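Local coordinates for protein cytochrome P450 (Rhodococcus erythropolis, PDB 3WEC) that hydroxylates the quinoline nitrogen of aurachin alkaloids as a heme-dependent monooxygenase, a step that confers their antibiotic activity, at residues 167-178 / 203-214; 95-103 / 242-250. One frame throughout, in Å; residues are numbered along the deposited sequence.

Interaction 1: residues 167-178 / 203-214; sequences IPDKDRGRFSEW and AIEESIDYFRTL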
loop_
_atom_site.group_PDB
_atom_site.type_symbol
_atom_site.label_atom_id
_atom_site.label_comp_id
_atom_site.label_asym_id
_atom_site.label_seq_id
_atom_site.Cartn_x
_atom_site.Cartn_y
_atom_site.Cartn_z
ATOM N N ILE A 167 -14.758 -13.301 7.855
ATOM C CA ILE A 167 -15.523 -12.566 8.876
ATOM C C ILE A 167 -17.007 -12.994 8.786
ATOM O O ILE A 167 -17.622 -12.907 7.720
ATOM C CB ILE A 167 -15.367 -11.041 8.741
ATOM C CG1 ILE A 167 -13.884 -10.608 8.766
ATOM C CG2 ILE A 167 -16.183 -10.303 9.787
ATOM C CD1 ILE A 167 -13.113 -10.890 10.049
ATOM N N PRO A 168 -17.566 -13.476 9.905
ATOM C CA PRO A 168 -18.956 -13.963 9.981
ATOM C C PRO A 168 -19.918 -12.829 9.657
ATOM O O PRO A 168 -19.606 -11.664 9.933
ATOM C CB PRO A 168 -19.116 -14.384 11.447
ATOM C CG PRO A 168 -17.719 -14.548 11.978
ATOM C CD PRO A 168 -16.844 -13.620 11.186
ATOM N N ASP A 169 -21.055 -13.167 9.060
ATOM C CA ASP A 169 -22.071 -12.184 8.651
ATOM C C ASP A 169 -22.363 -11.089 9.698
ATOM O O ASP A 169 -22.410 -9.895 9.361
ATOM C CB ASP A 169 -23.372 -12.903 8.238
ATOM C CG ASP A 169 -23.308 -13.492 6.819
ATOM O OD1 ASP A 169 -22.202 -13.816 6.329
ATOM O OD2 ASP A 169 -24.383 -13.637 6.195
ATOM N N LYS A 170 -22.545 -11.516 10.949
ATOM C CA LYS A 170 -22.829 -10.646 12.107
ATOM C C LYS A 170 -21.768 -9.582 12.441
ATOM O O LYS A 170 -22.078 -8.597 13.117
ATOM C CB LYS A 170 -23.009 -11.487 13.381
ATOM C CG LYS A 170 -23.448 -12.932 13.192
ATOM C CD LYS A 170 -22.276 -13.903 13.173
ATOM C CE LYS A 170 -22.735 -15.334 13.459
ATOM N NZ LYS A 170 -21.651 -16.339 13.249
ATOM N N ASP A 171 -20.521 -9.811 12.034
ATOM C CA ASP A 171 -19.413 -8.929 12.415
ATOM C C ASP A 171 -18.990 -8.007 11.276
ATOM O O ASP A 171 -18.003 -7.269 11.409
ATOM C CB ASP A 171 -18.201 -9.738 12.884
ATOM C CG ASP A 171 -18.500 -10.629 14.088
ATOM O OD1 ASP A 171 -19.239 -10.208 15.002
ATOM O OD2 ASP A 171 -17.942 -11.752 14.124
ATOM N N ARG A 172 -19.730 -8.031 10.166
ATOM C CA ARG A 172 -19.313 -7.288 8.982
ATOM C C ARG A 172 -19.298 -5.779 9.231
ATOM O O ARG A 172 -18.304 -5.102 8.906
ATOM C CB ARG A 172 -20.109 -7.683 7.738
ATOM C CG ARG A 172 -19.820 -9.105 7.249
ATOM C CD ARG A 172 -19.702 -9.118 5.727
ATOM N NE ARG A 172 -20.645 -10.044 5.088
ATOM C CZ ARG A 172 -21.168 -9.874 3.869
ATOM N NH1 ARG A 172 -20.850 -8.799 3.140
ATOM N NH2 ARG A 172 -22.038 -10.772 3.383
ATOM N N GLY A 173 -20.392 -5.285 9.819
ATOM C CA GLY A 173 -20.510 -3.921 10.322
ATOM C C GLY A 173 -19.342 -3.546 11.227
ATOM O O GLY A 173 -18.781 -2.454 11.089
ATOM N N ARG A 174 -18.942 -4.451 12.124
ATOM C CA ARG A 174 -17.847 -4.177 13.080
ATOM C C ARG A 174 -16.490 -4.115 12.352
ATOM O O ARG A 174 -15.678 -3.214 12.573
ATOM C CB ARG A 174 -17.842 -5.195 14.255
ATOM C CG ARG A 174 -18.622 -4.753 15.509
ATOM C CD ARG A 174 -19.168 -5.883 16.395
ATOM N NE ARG A 174 -18.244 -6.283 17.465
ATOM C CZ ARG A 174 -17.868 -7.544 17.743
ATOM N NH1 ARG A 174 -18.340 -8.590 17.059
ATOM N NH2 ARG A 174 -16.994 -7.763 18.714
ATOM N N PHE A 175 -16.251 -5.088 11.484
ATOM C CA PHE A 175 -15.061 -5.113 10.679
ATOM C C PHE A 175 -14.886 -3.882 9.776
ATOM O O PHE A 175 -13.775 -3.339 9.653
ATOM C CB PHE A 175 -15.033 -6.383 9.838
ATOM C CG PHE A 175 -13.890 -6.443 8.918
ATOM C CD1 PHE A 175 -12.652 -6.926 9.359
ATOM C CD2 PHE A 175 -14.004 -5.952 7.607
ATOM C CE1 PHE A 175 -11.554 -6.953 8.496
ATOM C CE2 PHE A 175 -12.907 -5.982 6.756
ATOM C CZ PHE A 175 -11.687 -6.465 7.203
ATOM N N SER A 176 -15.961 -3.472 9.121
ATOM C CA SER A 176 -15.925 -2.326 8.243
ATOM C C SER A 176 -15.662 -1.045 9.044
ATOM O O SER A 176 -14.952 -0.165 8.586
ATOM C CB SER A 176 -17.241 -2.231 7.465
ATOM O OG SER A 176 -17.316 -1.001 6.800
ATOM N N GLU A 177 -16.217 -0.930 10.244
ATOM C CA GLU A 177 -15.873 0.224 11.097
ATOM C C GLU A 177 -14.401 0.234 11.552
ATOM O O GLU A 177 -13.655 1.203 11.306
ATOM C CB GLU A 177 -16.783 0.306 12.309
ATOM C CG GLU A 177 -18.040 1.151 12.065
ATOM C CD GLU A 177 -18.922 1.167 13.287
ATOM O OE1 GLU A 177 -18.682 0.317 14.203
ATOM O OE2 GLU A 177 -19.858 2.013 13.339
ATOM N N TRP A 178 -13.966 -0.854 12.185
ATOM C CA TRP A 178 -12.525 -1.029 12.447
ATOM C C TRP A 178 -11.689 -0.683 11.223
ATOM O O TRP A 178 -10.633 -0.014 11.305
ATOM C CB TRP A 178 -12.215 -2.446 12.968
ATOM C CG TRP A 178 -12.775 -2.757 14.339
ATOM C CD1 TRP A 178 -12.906 -1.889 15.424
ATOM C CD2 TRP A 178 -13.292 -4.048 14.836
ATOM N NE1 TRP A 178 -13.468 -2.518 16.492
ATOM C CE2 TRP A 178 -13.710 -3.815 16.217
ATOM C CE3 TRP A 178 -13.422 -5.327 14.297
ATOM C CZ2 TRP A 178 -14.258 -4.824 17.008
ATOM C CZ3 TRP A 178 -13.979 -6.333 15.095
ATOM C CH2 TRP A 178 -14.377 -6.091 16.427
ATOM N N ALA A 203 -9.101 1.149 18.071
ATOM C CA ALA A 203 -9.531 0.252 17.027
ATOM C C ALA A 203 -8.422 -0.773 16.687
ATOM O O ALA A 203 -8.690 -1.914 16.243
ATOM C CB ALA A 203 -9.993 1.072 15.838
ATOM N N ILE A 204 -7.175 -0.386 16.926
ATOM C CA ILE A 204 -6.115 -1.348 16.890
ATOM C C ILE A 204 -6.336 -2.393 17.976
ATOM O O ILE A 204 -6.184 -3.607 17.714
ATOM C CB ILE A 204 -4.698 -0.700 16.965
ATOM C CG1 ILE A 204 -4.415 0.127 15.693
ATOM C CG2 ILE A 204 -3.592 -1.754 17.209
ATOM C CD1 ILE A 204 -3.299 1.141 15.897
ATOM N N GLU A 205 -6.698 -1.941 19.173
ATOM C CA GLU A 205 -6.828 -2.837 20.333
ATOM C C GLU A 205 -8.032 -3.775 20.197
ATOM O O GLU A 205 -7.881 -5.004 20.342
ATOM C CB GLU A 205 -6.884 -2.047 21.661
ATOM C CG GLU A 205 -5.657 -1.167 21.931
ATOM C CD GLU A 205 -5.660 -0.512 23.319
ATOM O OE1 GLU A 205 -4.802 -0.910 24.149
ATOM O OE2 GLU A 205 -6.511 0.384 23.601
ATOM N N GLU A 206 -9.200 -3.188 19.889
ATOM C CA GLU A 206 -10.448 -3.937 19.706
ATOM C C GLU A 206 -10.439 -4.958 18.554
ATOM O O GLU A 206 -11.150 -5.955 18.637
ATOM C CB GLU A 206 -11.651 -2.995 19.570
ATOM C CG GLU A 206 -11.747 -1.977 20.703
ATOM C CD GLU A 206 -12.900 -0.974 20.575
ATOM O OE1 GLU A 206 -13.647 -1.006 19.584
ATOM O OE2 GLU A 206 -13.063 -0.141 21.488
ATOM N N SER A 207 -9.653 -4.722 17.496
ATOM C CA SER A 207 -9.651 -5.607 16.337
ATOM C C SER A 207 -8.619 -6.730 16.541
ATOM O O SER A 207 -8.778 -7.864 16.055
ATOM C CB SER A 207 -9.372 -4.829 15.025
ATOM O OG SER A 207 -8.094 -4.230 15.056
ATOM N N ILE A 208 -7.574 -6.419 17.296
ATOM C CA ILE A 208 -6.692 -7.442 17.790
ATOM C C ILE A 208 -7.410 -8.351 18.824
ATOM O O ILE A 208 -7.236 -9.583 18.773
ATOM C CB ILE A 208 -5.370 -6.841 18.336
ATOM C CG1 ILE A 208 -4.459 -6.481 17.154
ATOM C CG2 ILE A 208 -4.669 -7.832 19.290
ATOM C CD1 ILE A 208 -3.263 -5.646 17.566
ATOM N N ASP A 209 -8.190 -7.761 19.739
ATOM C CA ASP A 209 -8.976 -8.556 20.717
ATOM C C ASP A 209 -9.902 -9.528 19.986
ATOM O O ASP A 209 -9.876 -10.766 20.203
ATOM C CB ASP A 209 -9.829 -7.662 21.649
ATOM C CG ASP A 209 -9.348 -7.685 23.094
ATOM O OD1 ASP A 209 -8.222 -7.200 23.365
ATOM O OD2 ASP A 209 -10.100 -8.202 23.962
ATOM N N TYR A 210 -10.715 -8.943 19.110
ATOM C CA TYR A 210 -11.642 -9.675 18.282
ATOM C C TYR A 210 -10.953 -10.773 17.445
ATOM O O TYR A 210 -11.462 -11.885 17.350
ATOM C CB TYR A 210 -12.348 -8.702 17.375
ATOM C CG TYR A 210 -13.105 -9.374 16.295
ATOM C CD1 TYR A 210 -14.391 -9.795 16.520
ATOM C CD2 TYR A 210 -12.553 -9.570 15.045
ATOM C CE1 TYR A 210 -15.113 -10.433 15.554
ATOM C CE2 TYR A 210 -13.273 -10.225 14.065
ATOM C CZ TYR A 210 -14.554 -10.653 14.344
ATOM O OH TYR A 210 -15.341 -11.302 13.431
ATOM N N PHE A 211 -9.824 -10.456 16.816
ATOM C CA PHE A 211 -9.130 -11.457 15.973
ATOM C C PHE A 211 -8.656 -12.688 16.738
ATOM O O PHE A 211 -8.885 -13.790 16.262
ATOM C CB PHE A 211 -8.043 -10.861 15.058
ATOM C CG PHE A 211 -8.594 -10.245 13.790
ATOM C CD1 PHE A 211 -9.513 -10.946 12.990
ATOM C CD2 PHE A 211 -8.191 -8.975 13.375
ATOM C CE1 PHE A 211 -10.023 -10.375 11.818
ATOM C CE2 PHE A 211 -8.732 -8.391 12.223
ATOM C CZ PHE A 211 -9.640 -9.103 11.443
ATOM N N ARG A 212 -8.036 -12.504 17.909
ATOM C CA ARG A 212 -7.696 -13.614 18.840
ATOM C C ARG A 212 -8.866 -14.582 19.037
ATOM O O ARG A 212 -8.781 -15.771 18.726
ATOM C CB ARG A 212 -7.315 -13.100 20.229
ATOM C CG ARG A 212 -6.088 -12.226 20.289
ATOM C CD ARG A 212 -5.648 -12.163 21.746
ATOM N NE ARG A 212 -4.484 -11.294 21.923
ATOM C CZ ARG A 212 -4.518 -10.037 22.376
ATOM N NH1 ARG A 212 -3.372 -9.376 22.491
ATOM N NH2 ARG A 212 -5.668 -9.425 22.704
ATOM N N THR A 213 -9.951 -14.016 19.550
ATOM C CA THR A 213 -11.166 -14.708 19.925
ATOM C C THR A 213 -11.783 -15.479 18.753
ATOM O O THR A 213 -12.233 -16.607 18.938
ATOM C CB THR A 213 -12.169 -13.669 20.483
ATOM O OG1 THR A 213 -11.554 -12.975 21.580
ATOM C CG2 THR A 213 -13.473 -14.330 20.949
ATOM N N LEU A 214 -11.817 -14.872 17.563
ATOM C CA LEU A 214 -12.296 -15.578 16.367
ATOM C C LEU A 214 -11.429 -16.813 16.013
ATOM O O LEU A 214 -11.960 -17.870 15.635
ATOM C CB LEU A 214 -12.405 -14.630 15.169
ATOM C CG LEU A 214 -12.939 -15.249 13.870
ATOM C CD1 LEU A 214 -14.354 -15.822 14.024
ATOM C CD2 LEU A 214 -12.880 -14.253 12.729
#

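Interaction 2: residues 95-103 / 242-250; sequences GDARPFMLT and EIAATCLLI. With HEM (protoporphyrin IX containing Fe), chain B.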
loop_
_atom_site.group_PDB
_atom_site.type_symbol
_atom_site.label_atom_id
_atom_site.label_comp_id
_atom_site.label_asym_id
_atom_site.label_seq_id
_atom_site.Cartn_x
_atom_site.Cartn_y
_atom_site.Cartn_z
ATOM N N GLY A 95 6.036 -2.384 21.464
ATOM C CA GLY A 95 7.426 -2.635 21.070
ATOM C C GLY A 95 7.570 -3.697 19.987
ATOM O O GLY A 95 8.382 -3.547 19.072
ATOM N N ASP A 96 6.772 -4.764 20.095
ATOM C CA ASP A 96 6.748 -5.891 19.146
ATOM C C ASP A 96 6.108 -5.529 17.772
ATOM O O ASP A 96 4.892 -5.635 17.581
ATOM C CB ASP A 96 6.036 -7.092 19.799
ATOM C CG ASP A 96 6.482 -8.434 19.230
ATOM O OD1 ASP A 96 7.366 -8.456 18.347
ATOM O OD2 ASP A 96 5.935 -9.470 19.665
ATOM N N ALA A 97 6.946 -5.106 16.826
ATOM C CA ALA A 97 6.511 -4.859 15.447
ATOM C C ALA A 97 6.605 -6.116 14.576
ATOM O O ALA A 97 6.300 -6.086 13.370
ATOM C CB ALA A 97 7.319 -3.726 14.826
ATOM N N ARG A 98 7.017 -7.213 15.199
ATOM C CA ARG A 98 7.368 -8.442 14.490
ATOM C C ARG A 98 6.247 -9.051 13.619
ATOM O O ARG A 98 6.450 -9.272 12.419
ATOM C CB ARG A 98 7.895 -9.492 15.473
ATOM C CG ARG A 98 9.370 -9.412 15.838
ATOM C CD ARG A 98 9.713 -10.632 16.670
ATOM N NE ARG A 98 9.172 -11.881 16.090
ATOM C CZ ARG A 98 8.118 -12.573 16.553
ATOM N NH1 ARG A 98 7.440 -12.166 17.626
ATOM N NH2 ARG A 98 7.728 -13.679 15.931
ATOM N N PRO A 99 5.069 -9.341 14.212
ATOM C CA PRO A 99 4.103 -9.975 13.325
ATOM C C PRO A 99 3.542 -9.017 12.254
ATOM O O PRO A 99 2.674 -9.422 11.478
ATOM C CB PRO A 99 3.012 -10.490 14.286
ATOM C CG PRO A 99 3.630 -10.447 15.658
ATOM C CD PRO A 99 4.575 -9.280 15.603
ATOM N N PHE A 100 4.077 -7.791 12.198
ATOM C CA PHE A 100 3.767 -6.835 11.131
ATOM C C PHE A 100 4.747 -6.870 9.933
ATOM O O PHE A 100 4.695 -5.992 9.041
ATOM C CB PHE A 100 3.687 -5.399 11.689
ATOM C CG PHE A 100 2.553 -5.171 12.649
ATOM C CD1 PHE A 100 1.376 -5.920 12.567
ATOM C CD2 PHE A 100 2.650 -4.179 13.625
ATOM C CE1 PHE A 100 0.332 -5.696 13.457
ATOM C CE2 PHE A 100 1.604 -3.942 14.511
ATOM C CZ PHE A 100 0.446 -4.700 14.428
ATOM N N MET A 101 5.654 -7.857 9.931
ATOM C CA MET A 101 6.656 -8.009 8.863
ATOM C C MET A 101 7.615 -6.830 8.779
ATOM O O MET A 101 8.329 -6.695 7.782
ATOM C CB MET A 101 5.984 -8.181 7.485
ATOM C CG MET A 101 4.886 -9.232 7.384
ATOM S SD MET A 101 5.424 -10.919 7.110
ATOM C CE MET A 101 3.870 -11.792 7.318
ATOM N N LEU A 102 7.589 -5.936 9.777
ATOM C CA LEU A 102 8.645 -4.930 9.968
ATOM C C LEU A 102 9.784 -5.579 10.731
ATOM O O LEU A 102 10.114 -5.219 11.875
ATOM C CB LEU A 102 8.140 -3.682 10.690
ATOM C CG LEU A 102 7.075 -2.831 9.981
ATOM C CD1 LEU A 102 7.292 -1.395 10.397
ATOM C CD2 LEU A 102 7.120 -2.905 8.465
ATOM N N THR A 103 10.360 -6.582 10.079
ATOM C CA THR A 103 11.403 -7.407 10.668
ATOM C C THR A 103 12.240 -8.092 9.588
ATOM O O THR A 103 11.885 -8.110 8.412
ATOM C CB THR A 103 10.832 -8.429 11.681
ATOM O OG1 THR A 103 11.916 -9.091 12.347
ATOM C CG2 THR A 103 9.902 -9.471 11.015
ATOM N N GLU A 242 0.284 -14.009 17.197
ATOM C CA GLU A 242 0.831 -13.859 15.846
ATOM C C GLU A 242 -0.298 -13.843 14.813
ATOM O O GLU A 242 -0.289 -12.985 13.926
ATOM C CB GLU A 242 1.920 -14.925 15.532
ATOM C CG GLU A 242 3.249 -14.730 16.268
ATOM C CD GLU A 242 4.263 -15.884 16.089
ATOM O OE1 GLU A 242 3.900 -17.072 15.851
ATOM O OE2 GLU A 242 5.469 -15.592 16.181
ATOM N N ILE A 243 -1.305 -14.711 14.992
ATOM C CA ILE A 243 -2.469 -14.842 14.100
ATOM C C ILE A 243 -3.301 -13.553 14.115
ATOM O O ILE A 243 -3.724 -13.074 13.075
ATOM C CB ILE A 243 -3.406 -16.035 14.478
ATOM C CG1 ILE A 243 -2.761 -17.389 14.232
ATOM C CG2 ILE A 243 -4.713 -15.986 13.686
ATOM C CD1 ILE A 243 -3.276 -18.483 15.127
ATOM N N ALA A 244 -3.501 -12.976 15.287
ATOM C CA ALA A 244 -4.317 -11.764 15.424
ATOM C C ALA A 244 -3.584 -10.524 14.900
ATOM O O ALA A 244 -4.191 -9.659 14.232
ATOM C CB ALA A 244 -4.703 -11.574 16.864
ATOM N N ALA A 245 -2.280 -10.426 15.185
ATOM C CA ALA A 245 -1.488 -9.322 14.645
ATOM C C ALA A 245 -1.376 -9.299 13.100
ATOM O O ALA A 245 -1.526 -8.226 12.494
ATOM C CB ALA A 245 -0.129 -9.235 15.323
ATOM N N THR A 246 -1.143 -10.471 12.498
ATOM C CA THR A 246 -1.275 -10.731 11.074
ATOM C C THR A 246 -2.635 -10.381 10.469
ATOM O O THR A 246 -2.726 -9.755 9.405
ATOM C CB THR A 246 -1.053 -12.244 10.769
ATOM O OG1 THR A 246 0.235 -12.617 11.200
ATOM C CG2 THR A 246 -1.252 -12.523 9.310
ATOM N N CYS A 247 -3.704 -10.806 11.101
ATOM C CA CYS A 247 -5.040 -10.323 10.649
ATOM C C CYS A 247 -5.149 -8.799 10.527
ATOM O O CYS A 247 -5.590 -8.270 9.474
ATOM C CB CYS A 247 -6.158 -10.966 11.464
ATOM S SG CYS A 247 -6.253 -12.759 11.163
ATOM N N LEU A 248 -4.717 -8.093 11.572
ATOM C CA LEU A 248 -4.717 -6.615 11.561
ATOM C C LEU A 248 -3.781 -6.108 10.441
ATOM O O LEU A 248 -4.107 -5.134 9.749
ATOM C CB LEU A 248 -4.190 -6.052 12.880
ATOM C CG LEU A 248 -4.599 -4.695 13.496
ATOM C CD1 LEU A 248 -3.399 -4.019 14.095
ATOM C CD2 LEU A 248 -5.346 -3.696 12.639
ATOM N N LEU A 249 -2.605 -6.749 10.277
ATOM C CA LEU A 249 -1.629 -6.238 9.305
ATOM C C LEU A 249 -2.236 -6.279 7.903
ATOM O O LEU A 249 -2.176 -5.312 7.113
ATOM C CB LEU A 249 -0.313 -7.027 9.367
ATOM C CG LEU A 249 0.532 -7.011 8.094
ATOM C CD1 LEU A 249 1.116 -5.593 7.990
ATOM C CD2 LEU A 249 1.676 -8.005 8.175
ATOM N N ILE A 250 -2.843 -7.416 7.608
ATOM C CA ILE A 250 -3.568 -7.619 6.386
ATOM C C ILE A 250 -4.757 -6.681 6.189
ATOM O O ILE A 250 -4.976 -6.215 5.077
ATOM C CB ILE A 250 -3.895 -9.085 6.262
ATOM C CG1 ILE A 250 -2.540 -9.736 5.775
ATOM C CG2 ILE A 250 -5.107 -9.287 5.372
ATOM C CD1 ILE A 250 -2.657 -11.043 5.102
HETATM C CHA HEM B . 4.339 -5.031 1.674
HETATM C CHB HEM B . 2.723 -2.111 -2.009
HETATM C CHC HEM B . -1.660 -4.318 -1.844
HETATM C CHD HEM B . -0.049 -7.131 2.027
HETATM C C1A HEM B . 4.174 -4.021 0.653
HETATM C C2A HEM B . 5.247 -3.004 0.398
HETATM C C3A HEM B . 4.752 -2.179 -0.679
HETATM C C4A HEM B . 3.430 -2.739 -0.949
HETATM C CMA HEM B . 5.458 -0.978 -1.349
HETATM C CAA HEM B . 6.637 -2.781 1.009
HETATM C CBA HEM B . 7.546 -3.698 0.169
HETATM C CGA HEM B . 9.038 -3.436 0.450
HETATM O O1A HEM B . 9.429 -2.939 1.548
HETATM O O2A HEM B . 9.874 -3.783 -0.433
HETATM C C1B HEM B . 1.333 -2.486 -2.258
HETATM C C2B HEM B . 0.657 -1.884 -3.404
HETATM C C3B HEM B . -0.625 -2.528 -3.302
HETATM C C4B HEM B . -0.546 -3.418 -2.150
HETATM C CMB HEM B . 1.086 -0.838 -4.395
HETATM C CAB HEM B . -1.739 -2.257 -4.247
HETATM C CBB HEM B . -2.948 -2.080 -3.778
HETATM C C1C HEM B . -1.593 -5.315 -0.798
HETATM C C2C HEM B . -2.765 -6.070 -0.355
HETATM C C3C HEM B . -2.261 -6.872 0.781
HETATM C C4C HEM B . -0.861 -6.551 0.970
HETATM C CMC HEM B . -4.135 -5.982 -0.968
HETATM C CAC HEM B . -3.002 -7.825 1.671
HETATM C CBC HEM B . -4.204 -8.271 1.384
HETATM C C1D HEM B . 1.336 -6.743 2.329
HETATM C C2D HEM B . 2.105 -7.488 3.322
HETATM C C3D HEM B . 3.439 -6.863 3.247
HETATM C C4D HEM B . 3.271 -5.887 2.158
HETATM C CMD HEM B . 1.600 -8.565 4.255
HETATM C CAD HEM B . 4.657 -7.166 4.072
HETATM C CBD HEM B . 5.528 -8.124 3.224
HETATM C CGD HEM B . 6.782 -8.543 3.916
HETATM O O1D HEM B . 7.179 -9.724 3.701
HETATM O O2D HEM B . 7.378 -7.716 4.681
HETATM N NA HEM B . 3.040 -3.965 -0.262
HETATM N NB HEM B . 0.668 -3.443 -1.543
HETATM N NC HEM B . -0.420 -5.635 -0.050
HETATM N ND HEM B . 2.038 -5.829 1.599
HETATM FE FE HEM B . 1.213 -4.631 0.086
HETATM O O HOH W 1 0.395 -2.648 1.327
#

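Interaction 1: residues 167-178 / 203-214
Trp178 and Tyr210 meet across two helices as an oblique aromatic pair, their planes 50° apart. The six-membered ring of Trp178 brings CZ3 over one face of the tyrosine, 3.4 Å from Tyr210 CG, near its rim. The Trp178 side chain sits as a knob in a hole formed by Ala203, Glu206, Ser207 and Tyr210. Ser207 CA lies over the middle of the indole's six-membered ring, a CH-pi contact 4.3 Å from its centroid, while the carbonyl O of Arg174 sits against the opposite face. At the indole edge, Trp178 NE1 makes a weak but nearly straight hydrogen bond of 3.4 Å to Glu206 OE1. The helices, 172-182 and 194-216, are the F and G helices of the P450 fold, here running roughly antiparallel. Tyr210 has CG anti to its own N (chi1 168°), which carries the phenol across to the start of helix 172-182. There Tyr210 OH donates to Asp171 OD2 at 2.7 Å, approaching from above the carboxylate plane. Asp171 OD1 forms a salt bridge with Arg174 NH1 at 2.8 Å, so the carboxylate is held by both oxygens. Ile167 CD1 reaches the edge of Phe211, 3.6 Å from Phe211 CE1, and Pro168 CG meets Leu214 CD1 at 4.1 Å.

Interaction 2: residues 95-103 / 242-250
Arg98 and Glu242 supply the charged part of this contact. Arg98 NH2 donates to Glu242 OE2 at 3.0 Å, with the oxygen almost in the guanidinium plane and met nearly along its C-O axis. In the arginine chain the bend at chi3 (46°) brings NH2 to the glutamate, and a long bridge to Asp96 extends the network. The other carboxylate oxygen of Glu242, OE1, is taken by Arg110 and the backbone N of Ser239, which probably favours the ionised form in this buried setting. Apolar contacts follow along the helix. Pro99 CB presses on Ala245 CB at 3.5 Å. Phe100 and Leu249 run alongside each other in opposite senses, and Phe100 CZ lies 3.9 Å from Leu248 CD1. The phenyl edge also meets a backbone carbonyl, Phe100 CE1 lying 3.3 Å from Ala245 O in the ring plane. Leu249 CD2 meets Met101 CG at 3.5 Å, the two side chains crossing at about a right angle. Met101 CB comes within 3.2 Å of heme propionate atom O2D, and Phe100, Leu102 and Leu249 touch the aurachin intermediate. This is the distal pocket of a P450, where the loop leading from the B' region to the C helix packs against the long helix 240-271 on the distal side of the heme.

How the interactions relate
Both contacts illustrate how chemistry follows depth in a P450 fold. Interaction 1 is partly buried, with exposed charged groups at its margin, and lies away from the annotated sites; interaction 2 is buried and borders both heme and substrate. They share no segment but adjoin through helices 194-216 and 240-271: Phe211 CD2 lies 3.4 Å from Cys247 CB, and Ser207 OG is 3.7 Å from Leu248 CD2. Helix 194-216 therefore turns one side to residues 167-178 and another to helix 240-271, which in turn receives loop 95-103. Aromatic rings and a phenol-carboxylate bond dominate the outer contact; mixed apolar packing, with one phenyl ring, and an ion pair dominate the inner one.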